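Local coordinates for surface protein SPB1 (Streptococcus agalactiae, PDB 4UZG) that forms the backbone of pilus 2b of group B streptococcus, its subunits probably linked covalently by sortase into a fibre on the cell surface, at residues Lys4-Lys9 with Val17-Thr22; Thr32-Gln37 with Pro96-Asn101; Ile40-Pro45 with Asn89-Thr94; Tyr57-Thr62 with Ile123-Thr128. All blocks are in the same frame, centred on the assembly; numbering follows the deposited sequence. Where two conformers were deposited one is given.

Contact 1 of 4, residues Lys4-Lys9 with Val17-Thr22; sequences KTVDQK and VKYTIT
K4, T5 and V6 pair with I21, T20 and Y19 in an antiparallel beta hairpin whose short first strand, 4-6, lies at one margin of the large sheet of the N-terminal half. The strand axes are 4.7 Å apart and run at 158°. T5 and T20 are the hydrogen-bonded pair: each backbone N reaches the other's O at 2.9 Å. Flanking them are the non-hydrogen-bonded pairs K4-I21 and V6-Y19, whose side chains share one face.

On that face V6 CG1 lies 3.5 Å from Y19 CD1. The same ring carbon meets K4 CE at 3.7 Å; the two side chains cross obliquely, lysine CG anti to the backbone N (chi1 -172°) and the chain extended beyond. It runs inward to NZ, which is joined covalently to CG of N147, the intramolecular isopeptide bond that ties this hairpin to strand 146-153.

Past the strand, D7 prolongs the pairing through its side chain: K18 N donates to D7 OD1 at 3.0 Å, coming from above the carboxylate plane, and Y11 OH bonds to the same oxygen. Across the face of T5 and T20, one water donates to T20 O and is hydrogen-bonded to T5 OG1 (3.2 Å) and T22 OG1.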
loop_
_atom_site.group_PDB
_atom_site.type_symbol
_atom_site.label_atom_id
_atom_site.label_comp_id
_atom_site.label_asym_id
_atom_site.label_seq_id
_atom_site.Cartn_x
_atom_site.Cartn_y
_atom_site.Cartn_z
ATOM N N LYS A 4 12.090 7.961 -0.952
ATOM C CA LYS A 4 11.359 6.859 -0.354
ATOM C C LYS A 4 10.303 6.439 -1.378
ATOM O O LYS A 4 9.486 7.267 -1.798
ATOM C CB LYS A 4 10.698 7.232 0.972
ATOM C CG LYS A 4 10.107 6.030 1.698
ATOM C CD LYS A 4 9.402 6.378 3.018
ATOM C CE LYS A 4 8.943 5.131 3.702
ATOM N NZ LYS A 4 8.169 5.371 4.936
ATOM N N THR A 5 10.337 5.171 -1.778
ATOM C CA THR A 5 9.433 4.656 -2.806
ATOM C C THR A 5 8.839 3.320 -2.387
ATOM O O THR A 5 9.331 2.676 -1.452
ATOM C CB THR A 5 10.182 4.476 -4.154
ATOM O OG1 THR A 5 11.276 3.578 -3.977
ATOM C CG2 THR A 5 10.701 5.790 -4.697
ATOM N N VAL A 6 7.764 2.934 -3.071
ATOM C CA VAL A 6 7.153 1.618 -2.920
ATOM C C VAL A 6 7.130 0.933 -4.279
ATOM O O VAL A 6 7.218 1.600 -5.320
ATOM C CB VAL A 6 5.747 1.671 -2.290
ATOM C CG1 VAL A 6 5.880 2.159 -0.861
ATOM C CG2 VAL A 6 4.799 2.544 -3.090
ATOM N N ASP A 7 6.948 -0.388 -4.276
ATOM C CA ASP A 7 7.098 -1.174 -5.473
ATOM C C ASP A 7 5.893 -1.193 -6.404
ATOM O O ASP A 7 6.047 -1.594 -7.550
ATOM C CB ASP A 7 7.557 -2.608 -5.158
ATOM C CG ASP A 7 6.556 -3.443 -4.385
ATOM O OD1 ASP A 7 5.907 -2.970 -3.444
ATOM O OD2 ASP A 7 6.460 -4.625 -4.711
ATOM N N GLN A 8 4.716 -0.790 -5.938
ATOM C CA GLN A 8 3.513 -0.795 -6.778
ATOM C C GLN A 8 2.778 0.512 -6.611
ATOM O O GLN A 8 2.773 1.111 -5.528
ATOM C CB GLN A 8 2.559 -1.934 -6.387
ATOM C CG GLN A 8 3.178 -3.320 -6.582
ATOM C CD GLN A 8 3.169 -3.762 -8.029
ATOM O OE1 GLN A 8 2.123 -4.005 -8.582
ATOM N NE2 GLN A 8 4.336 -3.861 -8.647
ATOM N N LYS A 9 2.067 0.928 -7.657
ATOM C CA LYS A 9 1.263 2.134 -7.607
ATOM C C LYS A 9 0.064 2.008 -6.662
ATOM O O LYS A 9 -0.362 2.988 -6.056
ATOM C CB LYS A 9 0.780 2.503 -9.013
ATOM C CG LYS A 9 1.887 2.903 -9.961
ATOM C CD LYS A 9 1.342 3.182 -11.374
ATOM C CE LYS A 9 0.742 1.926 -12.067
ATOM N NZ LYS A 9 1.747 0.869 -12.440
ATOM N N VAL A 17 3.873 -4.673 0.902
ATOM C CA VAL A 17 4.392 -3.440 0.353
ATOM C C VAL A 17 5.903 -3.460 0.524
ATOM O O VAL A 17 6.394 -3.608 1.638
ATOM C CB VAL A 17 3.817 -2.230 1.119
ATOM C CG1 VAL A 17 4.396 -0.932 0.581
ATOM C CG2 VAL A 17 2.284 -2.215 1.054
ATOM N N LYS A 18 6.658 -3.362 -0.573
ATOM C CA LYS A 18 8.116 -3.249 -0.460
ATOM C C LYS A 18 8.518 -1.807 -0.610
ATOM O O LYS A 18 8.238 -1.160 -1.633
ATOM C CB LYS A 18 8.876 -4.103 -1.463
ATOM C CG LYS A 18 10.357 -4.088 -1.130
ATOM C CD LYS A 18 11.146 -5.196 -1.804
ATOM C CE LYS A 18 12.461 -5.475 -1.074
ATOM N NZ LYS A 18 12.223 -6.025 0.295
ATOM N N TYR A 19 9.149 -1.315 0.448
ATOM C CA TYR A 19 9.654 0.041 0.531
ATOM C C TYR A 19 11.150 0.095 0.248
ATOM O O TYR A 19 11.893 -0.818 0.628
ATOM C CB TYR A 19 9.476 0.550 1.950
ATOM C CG TYR A 19 8.056 0.798 2.418
ATOM C CD1 TYR A 19 7.467 2.030 2.241
ATOM C CD2 TYR A 19 7.330 -0.171 3.084
ATOM C CE1 TYR A 19 6.208 2.315 2.733
ATOM C CE2 TYR A 19 6.050 0.093 3.574
ATOM C CZ TYR A 19 5.491 1.333 3.403
ATOM O OH TYR A 19 4.250 1.560 3.945
ATOM N N THR A 20 11.583 1.187 -0.373
ATOM C CA THR A 20 12.987 1.467 -0.595
ATOM C C THR A 20 13.301 2.892 -0.152
ATOM O O THR A 20 12.647 3.833 -0.604
ATOM C CB THR A 20 13.380 1.297 -2.078
ATOM O OG1 THR A 20 13.052 -0.035 -2.496
ATOM C CG2 THR A 20 14.873 1.502 -2.277
ATOM N N ILE A 21 14.288 3.025 0.731
ATOM C CA ILE A 21 14.810 4.323 1.143
ATOM C C ILE A 21 16.193 4.448 0.516
ATOM O O ILE A 21 17.032 3.566 0.696
ATOM C CB ILE A 21 14.957 4.413 2.669
ATOM C CG1 ILE A 21 13.606 4.233 3.356
ATOM C CG2 ILE A 21 15.617 5.739 3.043
ATOM C CD1 ILE A 21 13.754 3.896 4.839
ATOM N N THR A 22 16.444 5.530 -0.198
ATOM C CA THR A 22 17.708 5.760 -0.910
ATOM C C THR A 22 18.279 7.112 -0.474
ATOM O O THR A 22 17.545 8.117 -0.483
ATOM C CB THR A 22 17.478 5.722 -2.472
ATOM O OG1 THR A 22 16.889 4.458 -2.846
ATOM C CG2 THR A 22 18.762 5.932 -3.256
HETATM O O HOH W 1 14.031 4.871 -3.042
#

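Contact 2 of 4, residues Thr32-Gln37 with Pro96-Asn101; sequences TEKVYQ and PWAATN
Y36, N101 and K34 carry the largest buried areas where the segment leading into strand 37-43 meets the loop that leaves strand 90-96. N101 lies over one face of the Y36 ring: its CB is 4.0 Å from the ring centroid and 25° off the normal, a CH-pi contact. The amide runs on over the rim, from the CD2 side to CG and CD1, and N101 OD1 is 3.3 Å from Y36 CG, with the two planes 32° apart. N101 OD1 also accepts a hydrogen bond from K77, which helps fix the amide.

K34 is extended alongside the loop, its CD 3.8 Å from N101 O. Its CE touches A98 CB at 3.6 Å, and NZ donates to T100 O at 3.0 Å, with a second, weak bond to T100 OG1. D113 and D114 form salt bridges with NZ, T102 O accepts a further hydrogen bond, and the ring of F115 adds a cation-pi contact. A water donating to both K34 O and N101 O links the two backbones beside the edge of the Y36 ring.

Nearer the sheet, W97 N donates to Y36 O at 2.8 Å, from well above the carbonyl plane. V35 O lies at the indole edge, 3.6 Å from W97 CD1; this buried oxygen has no hydrogen-bonding partner in the model. Only the antiparallel, non-hydrogen-bonded Q37-P96 bridge joins the segments as sheet, where strands 37-43 and 90-96 meet; beyond it the chains diverge into loops at the end of the beta domain, held largely by side chains.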
loop_
_atom_site.group_PDB
_atom_site.type_symbol
_atom_site.label_atom_id
_atom_site.label_comp_id
_atom_site.label_asym_id
_atom_site.label_seq_id
_atom_site.Cartn_x
_atom_site.Cartn_y
_atom_site.Cartn_z
ATOM N N THR A 32 32.642 20.811 8.406
ATOM C CA THR A 32 34.035 20.500 8.704
ATOM C C THR A 32 34.116 19.328 9.691
ATOM O O THR A 32 35.198 18.993 10.179
ATOM C CB THR A 32 34.733 21.725 9.309
ATOM O OG1 THR A 32 34.023 22.134 10.480
ATOM C CG2 THR A 32 34.746 22.879 8.314
ATOM N N GLU A 33 32.976 18.694 9.969
ATOM C CA GLU A 33 32.922 17.623 10.955
ATOM C C GLU A 33 33.073 16.255 10.307
ATOM O O GLU A 33 32.446 15.951 9.294
ATOM C CB GLU A 33 31.604 17.657 11.715
ATOM C CG GLU A 33 31.499 18.797 12.708
ATOM C CD GLU A 33 30.202 18.743 13.491
ATOM O OE1 GLU A 33 29.391 17.826 13.216
ATOM O OE2 GLU A 33 29.997 19.606 14.375
ATOM N N LYS A 34 33.901 15.431 10.917
ATOM C CA LYS A 34 34.014 14.041 10.532
ATOM C C LYS A 34 32.659 13.355 10.722
ATOM O O LYS A 34 32.020 13.521 11.775
ATOM C CB LYS A 34 35.053 13.393 11.439
ATOM C CG LYS A 34 35.142 11.919 11.356
ATOM C CD LYS A 34 36.289 11.398 12.178
ATOM C CE LYS A 34 36.418 9.905 12.055
ATOM N NZ LYS A 34 37.533 9.352 12.866
ATOM N N VAL A 35 32.223 12.590 9.717
ATOM C CA VAL A 35 31.015 11.788 9.845
ATOM C C VAL A 35 31.378 10.425 10.409
ATOM O O VAL A 35 32.127 9.653 9.798
ATOM C CB VAL A 35 30.294 11.618 8.503
ATOM C CG1 VAL A 35 29.070 10.720 8.683
ATOM C CG2 VAL A 35 29.885 12.981 7.953
ATOM N N TYR A 36 30.803 10.118 11.564
ATOM C CA TYR A 36 31.045 8.830 12.216
ATOM C C TYR A 36 29.816 7.903 12.179
ATOM O O TYR A 36 29.941 6.729 12.535
ATOM C CB TYR A 36 31.562 9.009 13.654
ATOM C CG TYR A 36 30.630 9.806 14.521
ATOM C CD1 TYR A 36 29.551 9.202 15.138
ATOM C CD2 TYR A 36 30.800 11.178 14.682
ATOM C CE1 TYR A 36 28.690 9.938 15.929
ATOM C CE2 TYR A 36 29.946 11.921 15.480
ATOM C CZ TYR A 36 28.877 11.290 16.071
ATOM O OH TYR A 36 27.983 11.978 16.865
ATOM N N GLN A 37 28.659 8.394 11.728
ATOM C CA GLN A 37 27.494 7.539 11.533
ATOM C C GLN A 37 26.497 8.218 10.632
ATOM O O GLN A 37 26.501 9.440 10.518
ATOM C CB GLN A 37 26.828 7.207 12.873
ATOM C CG GLN A 37 26.229 8.409 13.570
ATOM C CD GLN A 37 25.672 8.088 14.939
ATOM O OE1 GLN A 37 26.060 7.102 15.567
ATOM N NE2 GLN A 37 24.784 8.934 15.418
ATOM N N PRO A 96 27.383 2.765 11.520
ATOM C CA PRO A 96 28.670 3.368 11.884
ATOM C C PRO A 96 29.504 3.599 10.618
ATOM O O PRO A 96 29.508 2.776 9.703
ATOM C CB PRO A 96 29.300 2.335 12.833
ATOM C CG PRO A 96 28.686 1.055 12.464
ATOM C CD PRO A 96 27.263 1.395 12.045
ATOM N N TRP A 97 30.220 4.715 10.601
ATOM C CA TRP A 97 30.886 5.187 9.390
ATOM C C TRP A 97 32.399 5.273 9.566
ATOM O O TRP A 97 33.138 5.380 8.583
ATOM C CB TRP A 97 30.322 6.567 9.009
ATOM C CG TRP A 97 30.322 6.841 7.541
ATOM C CD1 TRP A 97 31.056 7.779 6.881
ATOM C CD2 TRP A 97 29.526 6.181 6.550
ATOM N NE1 TRP A 97 30.774 7.741 5.548
ATOM C CE2 TRP A 97 29.844 6.769 5.316
ATOM C CE3 TRP A 97 28.568 5.173 6.596
ATOM C CZ2 TRP A 97 29.237 6.373 4.124
ATOM C CZ3 TRP A 97 27.974 4.769 5.411
ATOM C CH2 TRP A 97 28.305 5.372 4.198
ATOM N N ALA A 98 32.858 5.240 10.813
ATOM C CA ALA A 98 34.282 5.342 11.113
ATOM C C ALA A 98 34.514 4.663 12.447
ATOM O O ALA A 98 33.588 4.519 13.251
ATOM C CB ALA A 98 34.740 6.821 11.164
ATOM N N ALA A 99 35.762 4.282 12.710
ATOM C CA ALA A 99 36.100 3.565 13.931
ATOM C C ALA A 99 36.003 4.443 15.171
ATOM O O ALA A 99 35.806 3.924 16.267
ATOM C CB ALA A 99 37.501 2.959 13.835
ATOM N N THR A 100 36.193 5.752 15.012
ATOM C CA THR A 100 36.105 6.716 16.124
ATOM C C THR A 100 35.406 7.991 15.652
ATOM O O THR A 100 35.258 8.202 14.446
ATOM C CB THR A 100 37.486 7.114 16.669
ATOM O OG1 THR A 100 38.222 7.815 15.660
ATOM C CG2 THR A 100 38.264 5.897 17.122
ATOM N N ASN A 101 35.004 8.858 16.584
ATOM C CA ASN A 101 34.176 10.024 16.224
ATOM C C ASN A 101 34.898 11.321 15.862
ATOM O O ASN A 101 34.283 12.226 15.288
ATOM C CB ASN A 101 33.183 10.346 17.327
ATOM C CG ASN A 101 32.365 9.156 17.726
ATOM O OD1 ASN A 101 32.236 8.203 16.966
ATOM N ND2 ASN A 101 31.842 9.179 18.950
HETATM O O HOH W 2 32.726 14.288 14.325
#

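Contact 3 of 4, residues Ile40-Pro45 with Asn89-Thr94; sequences IKDTMP and NNFTIT
I40 with I93 and D42 with F91 are the hydrogen-bonded pairs of two antiparallel strands, 37-43 and 90-96, whose axes run at 174° and 4.7 Å apart. I40 N meets I93 O at 2.8 Å and almost straight (177°), while the bond from F91 N to D42 O is longer, 3.2 Å. Beyond the last bridge, side chains take over from the backbone: M44 N donates to N90 OD1, and N89 ND2 donates to P45 O at 2.9 Å, with that oxygen in the amide plane. M44 CB and CG lie against N89 O, which is buried and has no partner in the model.

On the face of I40 and D42, D42 CB sits over the F91 ring, 3.6 Å from its centroid, a CH-pi contact. CG of D42 stands anti to the backbone N (chi1 -170°), and OD2 comes within 3.4 Å of F91 CZ.

D42 is buried, its carboxylate lying against F91, I21 and Y127, with a weak hydrogen bond between K4 NZ and OD1 and another between Y127 OH and OD2. Its place beside the K4-N147 isopeptide bond is consistent with the acidic residue that accompanies such Lys-Asn links in Gram-positive pilins.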
loop_
_atom_site.group_PDB
_atom_site.type_symbol
_atom_site.label_atom_id
_atom_site.label_comp_id
_atom_site.label_asym_id
_atom_site.label_seq_id
_atom_site.Cartn_x
_atom_site.Cartn_y
_atom_site.Cartn_z
ATOM N N ILE A 40 19.131 6.498 10.042
ATOM C CA ILE A 40 17.921 6.420 9.235
ATOM C C ILE A 40 16.765 6.157 10.192
ATOM O O ILE A 40 16.725 5.129 10.862
ATOM C CB ILE A 40 18.024 5.264 8.220
ATOM C CG1 ILE A 40 19.221 5.478 7.287
ATOM C CG2 ILE A 40 16.717 5.131 7.434
ATOM C CD1 ILE A 40 20.449 4.651 7.648
ATOM N N LYS A 41 15.826 7.096 10.252
ATOM C CA LYS A 41 14.664 6.977 11.132
ATOM C C LYS A 41 13.417 6.938 10.288
ATOM O O LYS A 41 13.215 7.806 9.449
ATOM C CB LYS A 41 14.571 8.166 12.078
ATOM C CG LYS A 41 15.544 8.121 13.204
ATOM C CD LYS A 41 15.373 9.279 14.173
ATOM C CE LYS A 41 16.404 9.210 15.297
ATOM N NZ LYS A 41 16.182 10.297 16.295
ATOM N N ASP A 42 12.559 5.946 10.503
ATOM C CA ASP A 42 11.354 5.779 9.671
ATOM C C ASP A 42 10.151 5.713 10.583
ATOM O O ASP A 42 10.055 4.829 11.449
ATOM C CB ASP A 42 11.502 4.494 8.870
ATOM C CG ASP A 42 10.452 4.329 7.806
ATOM O OD1 ASP A 42 9.289 4.696 8.001
ATOM O OD2 ASP A 42 10.786 3.744 6.736
ATOM N N THR A 43 9.254 6.685 10.416
ATOM C CA THR A 43 7.998 6.705 11.149
ATOM C C THR A 43 6.912 6.216 10.176
ATOM O O THR A 43 6.590 6.889 9.201
ATOM C CB THR A 43 7.658 8.105 11.654
ATOM O OG1 THR A 43 8.738 8.600 12.445
ATOM C CG2 THR A 43 6.369 8.092 12.487
ATOM N N MET A 44 6.400 5.027 10.458
ATOM C CA MET A 44 5.389 4.378 9.634
ATOM C C MET A 44 4.009 4.891 10.007
ATOM O O MET A 44 3.814 5.462 11.081
ATOM C CB MET A 44 5.487 2.879 9.866
ATOM C CG MET A 44 6.661 2.231 9.161
ATOM S SD MET A 44 6.400 2.116 7.366
ATOM C CE MET A 44 5.378 0.656 7.273
ATOM N N PRO A 45 3.016 4.640 9.145
ATOM C CA PRO A 45 1.614 4.802 9.540
ATOM C C PRO A 45 1.314 3.882 10.719
ATOM O O PRO A 45 2.109 3.033 11.118
ATOM C CB PRO A 45 0.836 4.337 8.311
ATOM C CG PRO A 45 1.739 4.036 7.300
ATOM C CD PRO A 45 3.125 4.043 7.808
ATOM N N ASN A 89 5.969 0.002 15.694
ATOM C CA ASN A 89 5.767 -0.070 14.242
ATOM C C ASN A 89 6.721 0.797 13.439
ATOM O O ASN A 89 6.567 0.918 12.224
ATOM C CB ASN A 89 4.314 0.257 13.851
ATOM C CG ASN A 89 3.895 -0.377 12.527
ATOM O OD1 ASN A 89 4.079 -1.574 12.297
ATOM N ND2 ASN A 89 3.291 0.434 11.659
ATOM N N ASN A 90 7.707 1.373 14.123
ATOM C CA ASN A 90 8.717 2.236 13.530
ATOM C C ASN A 90 10.096 1.590 13.650
ATOM O O ASN A 90 10.272 0.599 14.379
ATOM C CB ASN A 90 8.721 3.589 14.230
ATOM C CG ASN A 90 7.373 4.262 14.208
ATOM O OD1 ASN A 90 6.674 4.226 13.205
ATOM N ND2 ASN A 90 7.000 4.893 15.318
ATOM N N PHE A 91 11.108 2.176 13.002
ATOM C CA PHE A 91 12.466 1.696 13.181
ATOM C C PHE A 91 13.477 2.819 13.020
ATOM O O PHE A 91 13.220 3.823 12.351
ATOM C CB PHE A 91 12.796 0.529 12.246
ATOM C CG PHE A 91 12.866 0.883 10.775
ATOM C CD1 PHE A 91 14.028 1.365 10.219
ATOM C CD2 PHE A 91 11.751 0.719 9.953
ATOM C CE1 PHE A 91 14.104 1.668 8.878
ATOM C CE2 PHE A 91 11.812 1.014 8.596
ATOM C CZ PHE A 91 12.990 1.495 8.048
ATOM N N THR A 92 14.644 2.593 13.621
ATOM C CA THR A 92 15.818 3.413 13.448
ATOM C C THR A 92 17.000 2.503 13.175
ATOM O O THR A 92 17.260 1.577 13.938
ATOM C CB THR A 92 16.113 4.238 14.727
ATOM O OG1 THR A 92 14.985 5.048 15.031
ATOM C CG2 THR A 92 17.348 5.101 14.542
ATOM N N ILE A 93 17.717 2.795 12.093
ATOM C CA ILE A 93 18.928 2.091 11.718
ATOM C C ILE A 93 20.097 3.063 11.816
ATOM O O ILE A 93 20.043 4.149 11.252
ATOM C CB ILE A 93 18.801 1.506 10.295
ATOM C CG1 ILE A 93 17.903 0.270 10.343
ATOM C CG2 ILE A 93 20.179 1.149 9.702
ATOM C CD1 ILE A 93 17.469 -0.251 9.003
ATOM N N THR A 94 21.144 2.675 12.538
ATOM C CA THR A 94 22.332 3.510 12.689
ATOM C C THR A 94 23.487 2.767 12.047
ATOM O O THR A 94 23.794 1.647 12.425
ATOM C CB THR A 94 22.617 3.787 14.163
ATOM O OG1 THR A 94 21.474 4.417 14.739
ATOM C CG2 THR A 94 23.816 4.688 14.334
HETATM O O HOH W 3 3.940 3.597 13.295
#

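Contact 4 of 4, residues Tyr57-Thr62 with Ile123-Thr128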
loop_
_atom_site.group_PDB
_atom_site.type_symbol
_atom_site.label_atom_id
_atom_site.label_comp_id
_atom_site.label_asym_id
_atom_site.label_seq_id
_atom_site.Cartn_x
_atom_site.Cartn_y
_atom_site.Cartn_z
ATOM N N TYR A 57 14.707 -5.971 6.799
ATOM C CA TYR A 57 15.621 -5.021 6.139
ATOM C C TYR A 57 16.702 -5.684 5.316
ATOM O O TYR A 57 17.251 -6.729 5.685
ATOM C CB TYR A 57 16.348 -4.119 7.180
ATOM C CG TYR A 57 15.406 -3.655 8.232
ATOM C CD1 TYR A 57 14.530 -2.611 7.991
ATOM C CD2 TYR A 57 15.304 -4.342 9.423
ATOM C CE1 TYR A 57 13.558 -2.252 8.904
ATOM C CE2 TYR A 57 14.339 -3.982 10.365
ATOM C CZ TYR A 57 13.451 -2.959 10.082
ATOM O OH TYR A 57 12.476 -2.598 10.966
ATOM N N GLU A 58 17.033 -5.022 4.218
ATOM C CA GLU A 58 18.291 -5.243 3.523
ATOM C C GLU A 58 18.950 -3.866 3.455
ATOM O O GLU A 58 18.359 -2.920 2.923
ATOM C CB GLU A 58 18.083 -5.834 2.138
ATOM C CG GLU A 58 19.376 -6.125 1.418
ATOM C CD GLU A 58 19.688 -7.600 1.337
ATOM O OE1 GLU A 58 19.253 -8.347 2.240
ATOM O OE2 GLU A 58 20.358 -8.020 0.373
ATOM N N VAL A 59 20.161 -3.773 3.993
ATOM C CA VAL A 59 20.860 -2.505 4.118
ATOM C C VAL A 59 22.157 -2.612 3.316
ATOM O O VAL A 59 22.973 -3.493 3.585
ATOM C CB VAL A 59 21.174 -2.163 5.588
ATOM C CG1 VAL A 59 21.783 -0.783 5.677
ATOM C CG2 VAL A 59 19.909 -2.274 6.450
ATOM N N THR A 60 22.346 -1.717 2.351
ATOM C CA THR A 60 23.529 -1.745 1.516
ATOM C C THR A 60 24.149 -0.361 1.369
ATOM O O THR A 60 23.479 0.678 1.476
ATOM C CB THR A 60 23.217 -2.282 0.095
ATOM O OG1 THR A 60 22.268 -1.424 -0.536
ATOM C CG2 THR A 60 22.717 -3.713 0.082
ATOM N N ILE A 61 25.444 -0.394 1.077
ATOM C CA ILE A 61 26.205 0.778 0.695
ATOM C C ILE A 61 26.757 0.502 -0.698
ATOM O O ILE A 61 27.422 -0.512 -0.920
ATOM C CB ILE A 61 27.365 1.074 1.682
ATOM C CG1 ILE A 61 26.824 1.258 3.111
ATOM C CG2 ILE A 61 28.139 2.296 1.210
ATOM C CD1 ILE A 61 27.888 1.338 4.141
ATOM N N THR A 62 26.490 1.405 -1.634
ATOM C CA THR A 62 26.950 1.263 -3.021
ATOM C C THR A 62 27.857 2.442 -3.349
ATOM O O THR A 62 27.457 3.602 -3.197
ATOM C CB THR A 62 25.766 1.233 -3.987
ATOM O OG1 THR A 62 24.849 0.211 -3.588
ATOM C CG2 THR A 62 26.243 0.944 -5.409
ATOM N N ILE A 123 23.411 4.940 0.360
ATOM C CA ILE A 123 22.828 4.058 1.356
ATOM C C ILE A 123 21.441 3.681 0.879
ATOM O O ILE A 123 20.644 4.548 0.548
ATOM C CB ILE A 123 22.745 4.754 2.726
ATOM C CG1 ILE A 123 24.140 5.086 3.265
ATOM C CG2 ILE A 123 21.981 3.878 3.723
ATOM C CD1 ILE A 123 24.129 6.047 4.473
ATOM N N THR A 124 21.158 2.382 0.837
ATOM C CA THR A 124 19.828 1.899 0.484
ATOM C C THR A 124 19.332 1.002 1.616
ATOM O O THR A 124 20.040 0.106 2.065
ATOM C CB THR A 124 19.812 1.117 -0.858
ATOM O OG1 THR A 124 20.468 1.899 -1.855
ATOM C CG2 THR A 124 18.411 0.816 -1.311
ATOM N N VAL A 125 18.092 1.233 2.041
ATOM C CA VAL A 125 17.408 0.338 2.960
ATOM C C VAL A 125 16.127 -0.116 2.280
ATOM O O VAL A 125 15.275 0.707 1.950
ATOM C CB VAL A 125 17.073 1.024 4.305
ATOM C CG1 VAL A 125 16.277 0.086 5.223
ATOM C CG2 VAL A 125 18.328 1.522 5.007
ATOM N N THR A 126 15.980 -1.416 2.090
ATOM C CA THR A 126 14.714 -1.960 1.655
ATOM C C THR A 126 14.089 -2.705 2.822
ATOM O O THR A 126 14.785 -3.281 3.664
ATOM C CB THR A 126 14.858 -2.896 0.467
ATOM O OG1 THR A 126 15.613 -4.049 0.831
ATOM C CG2 THR A 126 15.498 -2.211 -0.702
ATOM N N TYR A 127 12.758 -2.690 2.893
ATOM C CA TYR A 127 12.041 -3.406 3.933
ATOM C C TYR A 127 10.603 -3.578 3.458
ATOM O O TYR A 127 10.217 -3.010 2.434
ATOM C CB TYR A 127 12.108 -2.655 5.283
ATOM C CG TYR A 127 11.314 -1.360 5.327
ATOM C CD1 TYR A 127 11.843 -0.162 4.888
ATOM C CD2 TYR A 127 10.009 -1.360 5.787
ATOM C CE1 TYR A 127 11.093 1.007 4.914
ATOM C CE2 TYR A 127 9.248 -0.190 5.818
ATOM C CZ TYR A 127 9.809 0.977 5.376
ATOM O OH TYR A 127 9.086 2.167 5.387
ATOM N N THR A 128 9.820 -4.356 4.192
ATOM C CA THR A 128 8.443 -4.571 3.811
ATOM C C THR A 128 7.476 -4.275 4.955
ATOM O O THR A 128 7.847 -4.224 6.137
ATOM C CB THR A 128 8.205 -6.006 3.299
ATOM O OG1 THR A 128 8.501 -6.901 4.367
ATOM C CG2 THR A 128 9.059 -6.321 2.093
HETATM O O HOH W 4 23.105 1.034 -1.614
#
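Y57 lays its ring beside the start of the Y127 side chain, with CD1 3.6 Å from Y127 CB. The fit is oblique: the two side chains cross, and the Y57 ring lies against that methylene while V125 CG1 borders CD1 at 4.2 Å. Y57 OH is held further on by E86. Further along the same face the smaller side chains of V59 and V125 meet, V59 CG1 to V125 CG2 at 4.2 Å.

These side chains point into the interior of the beta domain, consistent with a sandwich-like fold: V59 and I123 also touch I95, and Y57 and V125 touch I93, of strand 90-96. Strands 50-62 and 121-131 themselves are antiparallel neighbours, 168° between directions, with E58-T126 and T60-T124 as the hydrogen-bonded pairs.

The other face is made of smaller bumps. T126 OG1 fits against E58 CB at 3.3 Å, and the E58 chain, bent at chi2, carries its carboxylate away from the strand pair. T60 OG1 tucks against T124 CB at 3.5 Å, the two threonines side by side. With its OG1 between the backbone N and the carbonyl carbon (chi1 61°), T60 shares a water with the hydroxyls of T62 and T124, each oxygen 2.8 Å from it.

Contacts 1, 3 and 4 belong to one large sheet, whereas contact 2 lies mostly in loops at the domain's end. Contacts 1 and 4 share the seam between strands 16-26 and 121-131. Contact 3 faces both across the interior, where Y19 OH packs on M44 CE. The buried face is mainly apolar and aromatic, broken by the D42 carboxylate, which meets K4 NZ of contact 1 and Y127 OH of contact 4. Contact 2 relies instead on a lysine, an amide and a ring, and touches contact 4 through W97 against I61 and I123. All four also reach the surface: T5, K41 and E58 are exposed in the sheet contacts, T100 and N101 in contact 2.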